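Side-chain contact in peptidyl-prolyl cis-trans isomerase ([Pseudomonas syringae] pv. tomato str. DC3000, PDB 5XB0), which probably catalyses the cis-trans isomerisation of peptide bonds preceding proline in proteins: residues P24-L29 against L34-T39. Sequence-based numbering, arbitrary orientation.
Sequences PGVKEL and LMTELT
Lys27 and Met35 exchange two backbone hydrogen bonds, Lys27 N to Met35 O and Met35 N to Lys27 O, each 2.8 Å and nearly straight. Each oxygen also takes a CA-H...O contact, Met35 O from Val26 and Lys27 O from Leu34. Two residues further along, a water bridges the backbones: it donates to Gly25 O at 2.7 Å and accepts from Glu37 N at 2.9 Å. The two segments form a short antiparallel beta hairpin at the margin of the FKBP domain's sheet; strand 34-37 joins it to strand 96-101, where Met35 packs on Trp97 and Leu99. The side-chain contacts divide between the two faces. On Met35's face, Leu29 bends back so that its CD1 meets Met35 CB at 3.8 Å, while Met35, folded at chi2 (-87°) and chi3 (-77°), brings CE within 4.2 Å of Lys27 CG. On the other face Val26 CG1, anti to the backbone N (chi1 173°), meets Leu34 CB at 3.8 Å, and Val26 CG2 is in van der Waals contact with the Thr36 hydroxyl, OG1, at 3.5 Å. Leu34 CD2 lies against the aliphatic part of Glu28, whose extended chain carries its carboxylate to a salt bridge with Lys21 of helix 6-21.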
loop_
_atom_site.group_PDB
_atom_site.type_symbol
_atom_site.label_atom_id
_atom_site.label_comp_id
_atom_site.label_asym_id
_atom_site.label_seq_id
_atom_site.Cartn_x
_atom_site.Cartn_y
_atom_site.Cartn_z
ATOM N N PRO A 24 3.175 -15.467 -8.228
ATOM C CA PRO A 24 2.566 -15.409 -9.560
ATOM C C PRO A 24 1.618 -14.231 -9.736
ATOM O O PRO A 24 0.797 -13.938 -8.862
ATOM C CB PRO A 24 1.794 -16.730 -9.651
ATOM C CG PRO A 24 2.432 -17.619 -8.669
ATOM C CD PRO A 24 2.850 -16.729 -7.542
ATOM N N GLY A 25 1.742 -13.551 -10.868
ATOM C CA GLY A 25 0.826 -12.474 -11.190
ATOM C C GLY A 25 1.185 -11.135 -10.585
ATOM O O GLY A 25 0.519 -10.136 -10.855
ATOM N N VAL A 26 2.236 -11.102 -9.773
ATOM C CA VAL A 26 2.627 -9.864 -9.111
ATOM C C VAL A 26 3.321 -8.927 -10.084
ATOM O O VAL A 26 4.245 -9.321 -10.801
ATOM C CB VAL A 26 3.524 -10.141 -7.899
ATOM C CG1 VAL A 26 4.069 -8.828 -7.327
ATOM C CG2 VAL A 26 2.723 -10.898 -6.831
ATOM N N LYS A 27 2.843 -7.690 -10.136
ATOM C CA LYS A 27 3.466 -6.669 -10.963
ATOM C C LYS A 27 4.233 -5.700 -10.070
ATOM O O LYS A 27 3.722 -5.264 -9.035
ATOM C CB LYS A 27 2.426 -5.910 -11.784
ATOM C CG LYS A 27 1.468 -6.789 -12.566
ATOM C CD LYS A 27 2.218 -7.838 -13.353
ATOM C CE LYS A 27 1.254 -8.765 -14.085
ATOM N NZ LYS A 27 0.426 -7.999 -15.058
ATOM N N GLU A 28 5.458 -5.365 -10.463
ATOM C CA GLU A 28 6.229 -4.384 -9.719
ATOM C C GLU A 28 6.013 -3.007 -10.315
ATOM O O GLU A 28 6.492 -2.717 -11.420
ATOM C CB GLU A 28 7.721 -4.725 -9.711
ATOM C CG GLU A 28 8.531 -3.738 -8.877
ATOM C CD GLU A 28 10.031 -4.014 -8.898
ATOM O OE1 GLU A 28 10.780 -3.220 -8.287
ATOM O OE2 GLU A 28 10.456 -5.003 -9.535
ATOM N N LEU A 29 5.270 -2.173 -9.585
ATOM C CA LEU A 29 5.020 -0.798 -9.990
ATOM C C LEU A 29 6.218 0.075 -9.627
ATOM O O LEU A 29 7.271 -0.433 -9.216
ATOM C CB LEU A 29 3.739 -0.282 -9.329
ATOM C CG LEU A 29 2.503 -1.196 -9.425
ATOM C CD1 LEU A 29 1.350 -0.593 -8.640
ATOM C CD2 LEU A 29 2.093 -1.397 -10.889
ATOM N N LEU A 34 4.361 -3.561 -4.951
ATOM C CA LEU A 34 3.979 -4.807 -5.609
ATOM C C LEU A 34 2.471 -4.952 -5.659
ATOM O O LEU A 34 1.805 -4.889 -4.631
ATOM C CB LEU A 34 4.578 -6.004 -4.879
ATOM C CG LEU A 34 6.076 -5.923 -4.597
ATOM C CD1 LEU A 34 6.518 -7.037 -3.644
ATOM C CD2 LEU A 34 6.871 -5.995 -5.898
ATOM N N MET A 35 1.943 -5.180 -6.854
ATOM C CA MET A 35 0.508 -5.229 -7.048
ATOM C C MET A 35 0.059 -6.599 -7.527
ATOM O O MET A 35 0.678 -7.215 -8.415
ATOM C CB MET A 35 0.078 -4.156 -8.061
ATOM C CG MET A 35 -1.427 -4.064 -8.296
ATOM S SD MET A 35 -2.059 -5.190 -9.561
ATOM C CE MET A 35 -1.540 -4.341 -11.049
ATOM N N THR A 36 -1.033 -7.067 -6.943
ATOM C CA THR A 36 -1.737 -8.237 -7.443
ATOM C C THR A 36 -3.177 -7.836 -7.733
ATOM O O THR A 36 -3.820 -7.225 -6.888
ATOM C CB THR A 36 -1.721 -9.387 -6.430
ATOM O OG1 THR A 36 -0.378 -9.620 -5.981
ATOM C CG2 THR A 36 -2.275 -10.664 -7.066
ATOM N N GLU A 37 -3.691 -8.175 -8.914
ATOM C CA GLU A 37 -5.048 -7.770 -9.259
ATOM C C GLU A 37 -6.052 -8.827 -8.857
ATOM O O GLU A 37 -5.994 -9.962 -9.333
ATOM C CB GLU A 37 -5.154 -7.486 -10.756
ATOM C CG GLU A 37 -6.526 -7.047 -11.216
ATOM C CD GLU A 37 -6.462 -6.354 -12.564
ATOM O OE1 GLU A 37 -6.648 -7.051 -13.586
ATOM O OE2 GLU A 37 -6.186 -5.132 -12.602
ATOM N N LEU A 38 -6.970 -8.448 -7.973
ATOM C CA LEU A 38 -8.005 -9.361 -7.521
ATOM C C LEU A 38 -9.162 -9.312 -8.513
ATOM O O LEU A 38 -9.678 -10.346 -8.937
ATOM C CB LEU A 38 -8.474 -8.995 -6.103
ATOM C CG LEU A 38 -7.344 -8.686 -5.109
ATOM C CD1 LEU A 38 -7.886 -8.317 -3.733
ATOM C CD2 LEU A 38 -6.372 -9.847 -4.998
ATOM N N THR A 39 -9.539 -8.094 -8.894
ATOM C CA THR A 39 -10.637 -7.834 -9.830
ATOM C C THR A 39 -10.225 -6.711 -10.768
ATOM O O THR A 39 -9.782 -5.669 -10.310
ATOM C CB THR A 39 -11.925 -7.414 -9.091
ATOM O OG1 THR A 39 -12.307 -8.444 -8.168
ATOM C CG2 THR A 39 -13.066 -7.158 -10.070
HETATM O O HOH W 1 -2.154 -9.579 -10.941
#